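Local coordinates for protein tryptophanyl-tRNA synthetase (Mycoplasma pneumoniae, PDB 2YY5) that probably catalyses the ATP-dependent attachment of tryptophan to its cognate tRNA, working as a homodimeric class I aminoacyl-tRNA synthetase, at residues Q17-G20 with N21-V25; F62-V65 with R66-A70; A294-N297 with L298-I302; V71-P75 with Q76-L80. The protein carries 1 engineered substitution. All blocks are in the same frame, centred on the assembly; numbering follows the deposited sequence.

Interaction 1 (Q17-G20 with N21-V25). With WSA (5'-O-[(L-tryptophylamino)sulfonyl]adenosine), chain J; SO4 (sulfate ion), chain H.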
loop_
_atom_site.group_PDB
_atom_site.type_symbol
_atom_site.label_atom_id
_atom_site.label_comp_id
_atom_site.label_asym_id
_atom_site.label_seq_id
_atom_site.Cartn_x
_atom_site.Cartn_y
_atom_site.Cartn_z
ATOM N N GLN B 17 -14.412 21.461 -2.227
ATOM C CA GLN B 17 -14.379 21.713 -0.790
ATOM C C GLN B 17 -15.663 22.495 -0.468
ATOM O O GLN B 17 -15.935 23.533 -1.087
ATOM C CB GLN B 17 -13.145 22.547 -0.447
ATOM C CG GLN B 17 -12.397 22.103 0.795
ATOM C CD GLN B 17 -11.814 20.709 0.667
ATOM O OE1 GLN B 17 -12.225 19.795 1.378
ATOM N NE2 GLN B 17 -10.857 20.539 -0.243
ATOM N N HIS B 18 -16.453 21.997 0.486
ATOM C CA HIS B 18 -17.723 22.635 0.849
ATOM C C HIS B 18 -17.898 22.948 2.341
ATOM O O HIS B 18 -17.047 22.602 3.164
ATOM C CB HIS B 18 -18.878 21.750 0.384
ATOM C CG HIS B 18 -18.866 20.376 0.984
ATOM N ND1 HIS B 18 -19.019 20.149 2.334
ATOM C CD2 HIS B 18 -18.716 19.156 0.414
ATOM C CE1 HIS B 18 -18.967 18.852 2.573
ATOM N NE2 HIS B 18 -18.783 18.225 1.423
ATOM N N LEU B 19 -19.019 23.599 2.664
ATOM C CA LEU B 19 -19.376 23.991 4.032
ATOM C C LEU B 19 -19.422 22.821 5.020
ATOM O O LEU B 19 -19.224 23.009 6.218
ATOM C CB LEU B 19 -20.741 24.676 4.039
ATOM C CG LEU B 19 -20.861 26.167 4.351
ATOM C CD1 LEU B 19 -22.332 26.496 4.533
ATOM C CD2 LEU B 19 -20.103 26.518 5.613
ATOM N N GLY B 20 -19.718 21.625 4.520
ATOM C CA GLY B 20 -19.757 20.467 5.392
ATOM C C GLY B 20 -18.363 20.250 5.941
ATOM O O GLY B 20 -18.191 19.941 7.115
ATOM N N ASN B 21 -17.365 20.437 5.080
ATOM C CA ASN B 21 -15.963 20.280 5.461
ATOM C C ASN B 21 -15.550 21.372 6.435
ATOM O O ASN B 21 -14.887 21.095 7.441
ATOM C CB ASN B 21 -15.062 20.355 4.232
ATOM C CG ASN B 21 -15.425 19.331 3.180
ATOM O OD1 ASN B 21 -15.496 18.136 3.465
ATOM N ND2 ASN B 21 -15.652 19.794 1.953
ATOM N N TYR B 22 -15.949 22.610 6.132
ATOM C CA TYR B 22 -15.601 23.750 6.974
ATOM C C TYR B 22 -16.177 23.574 8.375
ATOM O O TYR B 22 -15.454 23.606 9.373
ATOM C CB TYR B 22 -16.124 25.071 6.378
ATOM C CG TYR B 22 -15.700 26.280 7.196
ATOM C CD1 TYR B 22 -14.399 26.777 7.116
ATOM C CD2 TYR B 22 -16.568 26.863 8.127
ATOM C CE1 TYR B 22 -13.962 27.810 7.946
ATOM C CE2 TYR B 22 -16.140 27.899 8.968
ATOM C CZ TYR B 22 -14.833 28.362 8.867
ATOM O OH TYR B 22 -14.376 29.355 9.693
ATOM N N LEU B 23 -17.484 23.380 8.439
ATOM C CA LEU B 23 -18.156 23.214 9.708
ATOM C C LEU B 23 -17.782 21.897 10.388
ATOM O O LEU B 23 -17.717 21.818 11.621
ATOM C CB LEU B 23 -19.676 23.322 9.498
ATOM C CG LEU B 23 -20.325 24.693 9.780
ATOM C CD1 LEU B 23 -19.341 25.821 9.511
ATOM C CD2 LEU B 23 -21.586 24.866 8.938
ATOM N N GLY B 24 -17.506 20.872 9.589
ATOM C CA GLY B 24 -17.163 19.586 10.164
ATOM C C GLY B 24 -15.870 19.532 10.954
ATOM O O GLY B 24 -15.817 18.893 12.011
ATOM N N VAL B 25 -14.828 20.196 10.454
ATOM C CA VAL B 25 -13.522 20.168 11.106
ATOM C C VAL B 25 -12.716 21.452 11.019
ATOM O O VAL B 25 -12.110 21.865 11.999
ATOM C CB VAL B 25 -12.634 19.034 10.528
ATOM C CG1 VAL B 25 -13.198 17.688 10.910
ATOM C CG2 VAL B 25 -12.557 19.151 9.007
HETATM C CD2 WSA J . -8.450 11.298 7.346
HETATM C CE3 WSA J . -9.139 12.067 8.277
HETATM C CZ3 WSA J . -8.794 11.987 9.621
HETATM C CH2 WSA J . -7.766 11.141 10.028
HETATM C CZ2 WSA J . -7.080 10.373 9.094
HETATM C CE2 WSA J . -7.425 10.454 7.750
HETATM N N11 WSA J . -6.939 9.867 6.659
HETATM C CD1 WSA J . -7.602 10.299 5.591
HETATM C CG WSA J . -8.532 11.176 5.964
HETATM C CB WSA J . -9.493 11.916 5.036
HETATM C CA WSA J . -10.952 11.562 5.338
HETATM N NH3 WSA J . -11.167 10.115 5.213
HETATM C C WSA J . -11.854 12.303 4.348
HETATM O O WSA J . -11.972 11.897 3.196
HETATM N NS WSA J . -12.482 13.386 4.792
HETATM S S WSA J . -12.934 14.331 3.542
HETATM O O1S WSA J . -11.729 14.761 2.760
HETATM O O2S WSA J . -13.850 13.572 2.627
HETATM O "O5'" WSA J . -13.597 15.462 4.118
HETATM C "C5'" WSA J . -12.914 16.207 5.133
HETATM C "C4'" WSA J . -13.663 16.295 6.466
HETATM O "O4'" WSA J . -14.969 16.862 6.254
HETATM C "C3'" WSA J . -13.880 14.942 7.148
HETATM O "O3'" WSA J . -13.722 15.087 8.563
HETATM C "C2'" WSA J . -15.343 14.656 6.819
HETATM O "O2'" WSA J . -15.902 13.796 7.817
HETATM C "C1'" WSA J . -15.901 16.066 7.000
HETATM N N9 WSA J . -17.246 16.164 6.382
HETATM C C8 WSA J . -17.536 15.816 5.131
HETATM N N7 WSA J . -18.814 16.085 4.876
HETATM C C5 WSA J . -19.344 16.611 5.979
HETATM C C4 WSA J . -18.345 16.651 6.942
HETATM N N3 WSA J . -18.630 17.143 8.159
HETATM C C2 WSA J . -19.844 17.586 8.439
HETATM N N1 WSA J . -20.815 17.563 7.544
HETATM C C6 WSA J . -20.602 17.086 6.308
HETATM N N6 WSA J . -21.579 17.078 5.402
HETATM S S SO4 H . -16.917 14.809 1.166
HETATM O O1 SO4 H . -17.082 13.836 2.255
HETATM O O2 SO4 H . -16.259 14.152 0.014
HETATM O O3 SO4 H . -18.245 15.325 0.776
HETATM O O4 SO4 H . -16.069 15.915 1.623
#

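Interaction 2 (F62-V65 with R66-A70)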
loop_
_atom_site.group_PDB
_atom_site.type_symbol
_atom_site.label_atom_id
_atom_site.label_comp_id
_atom_site.label_asym_id
_atom_site.label_seq_id
_atom_site.Cartn_x
_atom_site.Cartn_y
_atom_site.Cartn_z
ATOM N N PHE B 62 -2.549 22.545 -3.495
ATOM C CA PHE B 62 -2.139 23.918 -3.254
ATOM C C PHE B 62 -3.332 24.708 -2.701
ATOM O O PHE B 62 -3.229 25.385 -1.680
ATOM C CB PHE B 62 -1.633 24.528 -4.574
ATOM C CG PHE B 62 -1.594 26.038 -4.588
ATOM C CD1 PHE B 62 -2.473 26.757 -5.392
ATOM C CD2 PHE B 62 -0.668 26.738 -3.820
ATOM C CE1 PHE B 62 -2.428 28.155 -5.433
ATOM C CE2 PHE B 62 -0.615 28.132 -3.854
ATOM C CZ PHE B 62 -1.497 28.841 -4.664
ATOM N N ASP B 63 -4.467 24.606 -3.379
ATOM C CA ASP B 63 -5.664 25.319 -2.960
ATOM C C ASP B 63 -6.145 24.975 -1.543
ATOM O O ASP B 63 -6.675 25.839 -0.840
ATOM C CB ASP B 63 -6.801 25.079 -3.960
ATOM C CG ASP B 63 -6.591 25.808 -5.279
ATOM O OD1 ASP B 63 -5.990 26.905 -5.268
ATOM O OD2 ASP B 63 -7.044 25.292 -6.326
ATOM N N LEU B 64 -5.974 23.723 -1.124
ATOM C CA LEU B 64 -6.404 23.331 0.214
ATOM C C LEU B 64 -5.531 23.990 1.279
ATOM O O LEU B 64 -6.043 24.479 2.281
ATOM C CB LEU B 64 -6.358 21.809 0.385
ATOM C CG LEU B 64 -6.933 21.255 1.697
ATOM C CD1 LEU B 64 -8.417 21.573 1.806
ATOM C CD2 LEU B 64 -6.729 19.766 1.739
ATOM N N VAL B 65 -4.217 24.003 1.062
ATOM C CA VAL B 65 -3.314 24.611 2.024
ATOM C C VAL B 65 -3.660 26.074 2.213
ATOM O O VAL B 65 -3.642 26.577 3.336
ATOM C CB VAL B 65 -1.838 24.494 1.593
ATOM C CG1 VAL B 65 -0.955 25.268 2.555
ATOM C CG2 VAL B 65 -1.415 23.036 1.597
ATOM N N ARG B 66 -3.977 26.763 1.124
ATOM C CA ARG B 66 -4.346 28.163 1.231
ATOM C C ARG B 66 -5.645 28.333 2.021
ATOM O O ARG B 66 -5.760 29.237 2.848
ATOM C CB ARG B 66 -4.485 28.791 -0.153
ATOM C CG ARG B 66 -3.151 29.168 -0.786
ATOM C CD ARG B 66 -3.364 30.115 -1.946
ATOM N NE ARG B 66 -4.298 29.570 -2.925
ATOM C CZ ARG B 66 -4.844 30.276 -3.907
ATOM N NH1 ARG B 66 -5.686 29.697 -4.754
ATOM N NH2 ARG B 66 -4.554 31.565 -4.038
ATOM N N THR B 67 -6.622 27.463 1.779
ATOM C CA THR B 67 -7.883 27.542 2.505
ATOM C C THR B 67 -7.656 27.352 4.007
ATOM O O THR B 67 -8.179 28.111 4.826
ATOM C CB THR B 67 -8.884 26.474 2.018
ATOM O OG1 THR B 67 -9.254 26.745 0.659
ATOM C CG2 THR B 67 -10.135 26.484 2.882
ATOM N N LEU B 68 -6.870 26.341 4.365
ATOM C CA LEU B 68 -6.591 26.060 5.770
ATOM C C LEU B 68 -5.898 27.229 6.460
ATOM O O LEU B 68 -6.135 27.493 7.637
ATOM C CB LEU B 68 -5.750 24.787 5.900
ATOM C CG LEU B 68 -6.463 23.518 5.425
ATOM C CD1 LEU B 68 -5.553 22.310 5.585
ATOM C CD2 LEU B 68 -7.749 23.336 6.227
ATOM N N LEU B 69 -5.043 27.927 5.721
ATOM C CA LEU B 69 -4.339 29.087 6.256
ATOM C C LEU B 69 -5.311 30.263 6.326
ATOM O O LEU B 69 -5.419 30.931 7.356
ATOM C CB LEU B 69 -3.148 29.444 5.363
ATOM C CG LEU B 69 -1.753 28.907 5.717
ATOM C CD1 LEU B 69 -1.841 27.523 6.303
ATOM C CD2 LEU B 69 -0.883 28.904 4.463
ATOM N N ALA B 70 -6.035 30.498 5.233
ATOM C CA ALA B 70 -6.996 31.599 5.172
ATOM C C ALA B 70 -8.009 31.447 6.284
ATOM O O ALA B 70 -8.655 32.405 6.697
ATOM C CB ALA B 70 -7.711 31.605 3.837
#

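Interaction 3 (A294-N297 with L298-I302)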
loop_
_atom_site.group_PDB
_atom_site.type_symbol
_atom_site.label_atom_id
_atom_site.label_comp_id
_atom_site.label_asym_id
_atom_site.label_seq_id
_atom_site.Cartn_x
_atom_site.Cartn_y
_atom_site.Cartn_z
ATOM N N ALA B 294 -24.832 35.325 6.677
ATOM C CA ALA B 294 -23.772 34.715 7.467
ATOM C C ALA B 294 -22.857 33.920 6.540
ATOM O O ALA B 294 -21.630 33.952 6.668
ATOM C CB ALA B 294 -24.367 33.805 8.519
ATOM N N THR B 295 -23.462 33.218 5.593
ATOM C CA THR B 295 -22.697 32.417 4.652
ATOM C C THR B 295 -21.839 33.261 3.720
ATOM O O THR B 295 -20.635 33.028 3.612
ATOM C CB THR B 295 -23.618 31.530 3.818
ATOM O OG1 THR B 295 -24.395 30.700 4.694
ATOM C CG2 THR B 295 -22.802 30.658 2.883
ATOM N N VAL B 296 -22.449 34.234 3.045
ATOM C CA VAL B 296 -21.702 35.094 2.131
ATOM C C VAL B 296 -20.553 35.747 2.892
ATOM O O VAL B 296 -19.411 35.712 2.448
ATOM C CB VAL B 296 -22.597 36.205 1.505
ATOM C CG1 VAL B 296 -21.735 37.193 0.718
ATOM C CG2 VAL B 296 -23.638 35.581 0.567
ATOM N N ASN B 297 -20.863 36.323 4.050
ATOM C CA ASN B 297 -19.851 36.966 4.873
ATOM C C ASN B 297 -18.655 36.051 5.087
ATOM O O ASN B 297 -17.515 36.461 4.888
ATOM C CB ASN B 297 -20.434 37.368 6.234
ATOM C CG ASN B 297 -21.372 38.562 6.140
ATOM O OD1 ASN B 297 -21.699 39.033 5.042
ATOM N ND2 ASN B 297 -21.816 39.056 7.293
ATOM N N LEU B 298 -18.917 34.816 5.494
ATOM C CA LEU B 298 -17.849 33.856 5.743
ATOM C C LEU B 298 -17.070 33.550 4.456
ATOM O O LEU B 298 -15.845 33.698 4.413
ATOM C CB LEU B 298 -18.436 32.570 6.341
ATOM C CG LEU B 298 -17.557 31.436 6.904
ATOM C CD1 LEU B 298 -16.739 30.844 5.796
ATOM C CD2 LEU B 298 -16.661 31.932 8.029
ATOM N N LEU B 299 -17.770 33.137 3.404
ATOM C CA LEU B 299 -17.095 32.814 2.152
ATOM C C LEU B 299 -16.245 33.966 1.616
ATOM O O LEU B 299 -15.077 33.772 1.263
ATOM C CB LEU B 299 -18.118 32.359 1.105
ATOM C CG LEU B 299 -18.512 30.873 1.147
ATOM C CD1 LEU B 299 -18.448 30.339 2.552
ATOM C CD2 LEU B 299 -19.904 30.703 0.601
ATOM N N VAL B 300 -16.826 35.165 1.569
ATOM C CA VAL B 300 -16.111 36.339 1.078
ATOM C C VAL B 300 -14.849 36.581 1.906
ATOM O O VAL B 300 -13.829 36.998 1.374
ATOM C CB VAL B 300 -17.032 37.590 1.099
ATOM C CG1 VAL B 300 -16.234 38.863 0.847
ATOM C CG2 VAL B 300 -18.102 37.444 0.033
ATOM N N ASN B 301 -14.917 36.291 3.200
ATOM C CA ASN B 301 -13.769 36.470 4.088
ATOM C C ASN B 301 -12.744 35.332 3.986
ATOM O O ASN B 301 -11.591 35.489 4.388
ATOM C CB ASN B 301 -14.240 36.623 5.537
ATOM C CG ASN B 301 -13.089 36.641 6.525
ATOM O OD1 ASN B 301 -12.616 35.591 6.964
ATOM N ND2 ASN B 301 -12.623 37.837 6.872
ATOM N N ILE B 302 -13.163 34.184 3.463
ATOM C CA ILE B 302 -12.237 33.068 3.300
ATOM C C ILE B 302 -11.569 33.295 1.949
ATOM O O ILE B 302 -10.343 33.312 1.835
ATOM C CB ILE B 302 -12.953 31.689 3.244
ATOM C CG1 ILE B 302 -13.779 31.443 4.509
ATOM C CG2 ILE B 302 -11.914 30.587 3.052
ATOM C CD1 ILE B 302 -12.979 31.463 5.788
#

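Interaction 4 (V71-P75 with Q76-L80)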
loop_
_atom_site.group_PDB
_atom_site.type_symbol
_atom_site.label_atom_id
_atom_site.label_comp_id
_atom_site.label_asym_id
_atom_site.label_seq_id
_atom_site.Cartn_x
_atom_site.Cartn_y
_atom_site.Cartn_z
ATOM N N VAL B 71 -8.140 30.226 6.773
ATOM C CA VAL B 71 -9.093 29.952 7.820
ATOM C C VAL B 71 -8.534 30.141 9.220
ATOM O O VAL B 71 -9.294 30.334 10.162
ATOM C CB VAL B 71 -9.664 28.549 7.631
ATOM C CG1 VAL B 71 -10.177 28.001 8.936
ATOM C CG2 VAL B 71 -10.782 28.616 6.598
ATOM N N GLY B 72 -7.213 30.105 9.361
ATOM C CA GLY B 72 -6.628 30.299 10.678
ATOM C C GLY B 72 -5.647 29.241 11.160
ATOM O O GLY B 72 -5.065 29.387 12.238
ATOM N N LEU B 73 -5.468 28.171 10.391
ATOM C CA LEU B 73 -4.522 27.131 10.782
ATOM C C LEU B 73 -3.156 27.808 10.748
ATOM O O LEU B 73 -2.712 28.295 9.699
ATOM C CB LEU B 73 -4.576 25.955 9.801
ATOM C CG LEU B 73 -3.748 24.721 10.162
ATOM C CD1 LEU B 73 -4.150 24.185 11.530
ATOM C CD2 LEU B 73 -3.960 23.660 9.094
ATOM N N ASP B 74 -2.505 27.849 11.905
ATOM C CA ASP B 74 -1.207 28.505 12.049
ATOM C C ASP B 74 -0.047 27.525 12.094
ATOM O O ASP B 74 0.081 26.757 13.039
ATOM C CB ASP B 74 -1.201 29.348 13.331
ATOM C CG ASP B 74 0.003 30.270 13.428
ATOM O OD1 ASP B 74 0.919 30.168 12.582
ATOM O OD2 ASP B 74 0.027 31.103 14.363
ATOM N N PRO B 75 0.826 27.552 11.074
ATOM C CA PRO B 75 1.979 26.646 11.024
ATOM C C PRO B 75 2.965 26.824 12.179
ATOM O O PRO B 75 3.898 26.035 12.337
ATOM C CB PRO B 75 2.597 26.937 9.651
ATOM C CG PRO B 75 2.191 28.358 9.381
ATOM C CD PRO B 75 0.762 28.392 9.864
ATOM N N GLN B 76 2.764 27.858 12.988
ATOM C CA GLN B 76 3.630 28.086 14.140
ATOM C C GLN B 76 3.018 27.414 15.368
ATOM O O GLN B 76 3.720 27.077 16.318
ATOM C CB GLN B 76 3.803 29.582 14.425
ATOM C CG GLN B 76 4.701 30.331 13.450
ATOM C CD GLN B 76 5.081 31.704 13.979
ATOM O OE1 GLN B 76 5.902 31.828 14.890
ATOM N NE2 GLN B 76 4.472 32.743 13.422
ATOM N N LYS B 77 1.702 27.222 15.334
ATOM C CA LYS B 77 0.982 26.595 16.433
ATOM C C LYS B 77 0.644 25.142 16.110
ATOM O O LYS B 77 0.464 24.325 17.013
ATOM C CB LYS B 77 -0.307 27.370 16.721
ATOM C CG LYS B 77 -0.086 28.814 17.141
ATOM C CD LYS B 77 -1.384 29.607 17.149
ATOM C CE LYS B 77 -1.148 31.079 17.481
ATOM N NZ LYS B 77 -2.364 31.908 17.223
ATOM N N ALA B 78 0.573 24.823 14.820
ATOM C CA ALA B 78 0.231 23.477 14.374
ATOM C C ALA B 78 1.195 22.950 13.310
ATOM O O ALA B 78 2.136 23.635 12.917
ATOM C CB ALA B 78 -1.196 23.470 13.831
ATOM N N CYS B 79 0.947 21.720 12.859
ATOM C CA CYS B 79 1.756 21.074 11.833
ATOM C C CYS B 79 0.878 20.732 10.637
ATOM O O CYS B 79 -0.023 19.903 10.748
ATOM C CB CYS B 79 2.377 19.787 12.369
ATOM S SG CYS B 79 3.261 18.849 11.108
ATOM N N LEU B 80 1.138 21.370 9.501
ATOM C CA LEU B 80 0.358 21.134 8.289
ATOM C C LEU B 80 1.265 20.550 7.206
ATOM O O LEU B 80 2.202 21.203 6.760
ATOM C CB LEU B 80 -0.264 22.452 7.813
ATOM C CG LEU B 80 -0.949 22.505 6.442
ATOM C CD1 LEU B 80 -2.133 21.533 6.375
ATOM C CD2 LEU B 80 -1.409 23.942 6.188
#

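Interaction 1 (Q17-G20 with N21-V25)
The side-chain amide of N21 is stacked over one face of the H18 imidazole, their planes only 22° apart, while the edge of that ring is occupied by other partners. H18 NE2 donates to O3 of a sulfate, probably from the crystallisation liquor, at 3.0 Å in a nearly straight bond (168°), and H18 CE1 lies 3.6 Å from N7 of the tryptophanyl-sulfamoyl adenosine. Still in the ring plane, H18 ND1 accepts from G20 N over 2.7 Å, a weak, bent bond that makes H18 the N-cap of helix 19-26. A chi1 of 60°, with CG between backbone N and carbonyl carbon, the crowded position, folds the imidazole back over the helix start. This stretch belongs to the predicted 'HIGH' region, the class I signature in which a helix begins against the adenylate. G20 O comes within 3.0 Å of adenine N3, and G24, having no side chain, lets its CA approach the same atom to 3.5 Å. Behind this first shell, the helix is fixed by Y22 N to H18 O and by L23 N to L19 O at 2.8 Å. On the flank, L19 and L23 run side by side with their CD2 methyls 4.0 Å apart, and both reach I254 of helix 246-259. K205 of the predicted 'KMSKS' region also binds the sulfate through NZ and touches the side chains of Q17 and N21.

Interaction 2 (F62-V65 with R66-A70)
R66 folds back one helical turn so that its guanidinium meets F62 with a face and D63 with an edge. F62 CE1 lies 3.3 Å above the R66 guanidinium plane, offset toward the rim, and ring and guanidinium are nearly parallel, 16° apart. The bend that allows this is in the third torsion of R66 (chi3 -55°) and turns the end of an otherwise extended chain back toward F62. In the guanidinium plane, R66 NH1 makes a salt bridge to D63 OD1 at 2.9 Å, so D63 pairs with the charge while F62 packs against the guanidinium face. V65, second in burial, places CG1 4.1 Å from L69 CD2, the two side chains lying side by side, and L64 CG approaches L68 CD1 at 4.3 Å one ridge further round. The pattern is the i to i+3 and i+4 contact of a regular alpha-helix. D63 O accepts both T67 N and T67 OG1, each at 3.1 Å, from opposite faces of its plane. F62 also makes a cation-pi contact with R311, and T67 OG1 has a weak bond from R306. The segment thus lies between helix 311-340, which packs V314 on F62, V65 and R66, strand 78-82, whose L80 touches V65, L68 and L69, and helix 284-308, whose R306 touches R66 and A70.

Interaction 3 (A294-N297 with L298-I302)
V296 lays its CG1 methyl against CG2 of V300, 3.7 Å away, the two side chains pointing the same way along one ridge of the helix. This i to i+4 spacing is that of a regular alpha-helix, helix 284-308, in the helical part of the chain that follows the predicted 'KMSKS' region. A second pair repeats it on the adjoining ridge: T295 CG2 meets L299 CD2 at 3.7 Å. In T295 the methyl stands anti to the backbone N while OG1 takes the place beside it (chi1 -57°); the methyl therefore faces the leucine, and the hydroxyl can bond back to L291 O in the turn before.

Beneath the side chains, the backbone bonds are straightest in the middle. L299 N to T295 O measures 2.9 Å with 175° at the hydrogen, and V300 N to V296 O 2.8 Å with 171°, whereas N301 N to N297 O lengthens to 3.1 Å and bends. The ridges face different surroundings. T295 and L299 pack on V223 of helix 220-228, T295 and A294 on L258 of helix 246-259, while V296 and V300 are partly exposed, with V296 touching K220. The amide of N264 holds two points of this helix, its ND2 donating to A294 O and its OD1 accepting from N297 ND2. At I302, the last residue of this segment, the regular pattern shifts: I302 N lies 2.9 Å from L299 O, a three-residue bond, and bonds only weakly to L298 O, four residues back.

Interaction 4 (V71-P75 with Q76-L80)
D74 O closes the turn by accepting two backbone donors, A78 N at 2.7 Å and K77 N at 2.8 Å, the first nearly in line with the carbonyl and the second from well above its plane. With P75 and Q76 at its corners, residues 74-77 form a type I beta turn. The D74 side chain adds an Asx turn: D74 OD1 accepts Q76 N at 3.0 Å, met from above the carboxylate plane, as its chi1 of -169° carries the carboxylate alongside the turn. The other oxygen, D74 OD2, lies against the extended K77 chain, 3.3 Å from K77 CE, and its salt bridge to K77 NZ is long at 3.8 Å. K77 NZ has a further weak, long ion pair with E34.

On the buried side, L73 spreads its two methyls over separate partners. L73 CD1 reaches A78 CB at 3.8 Å, and L73 CD2 touches L80 CD2 at 3.9 Å where the two leucines cross. Before it, G72 ends helix 54-71 in a Schellman motif with positive phi. The chain here passes from that helix into the edge strand 78-82, completing a beta-alpha-beta crossover from strand 37-42, as expected for the Rossmann-like core of a class I synthetase. L73 packs among L29 and Q33 of helix 29-35, L68 of helix 54-71, and L38 and V40 of strand 37-42; L80 touches C317, and C79 touches Q324 and A325, all of helix 311-340.

How the interactions relate
Along the chain the order is interaction 1, 2, 4, then 3. Interactions 2 and 4 are continuous, helix 54-71 leading into strand 78-82; their centres lie about 11 Å apart, and L68 O is 2.9 Å from L73 N, a probable hydrogen bond. The centre of interaction 1, on helix 19-26, lies about 13 Å from that of interaction 2, and the two meet where Q17 packs on L64. Y22 of interaction 1 joins the others, reaching V71 of interaction 4 and L298 of interaction 3. Interactions 3 and 4 are farthest apart, their centres about 21 Å, yet I302 touches V71. Thus the ligand-binding helix touches both the beta-alpha-beta core and helix 284-308.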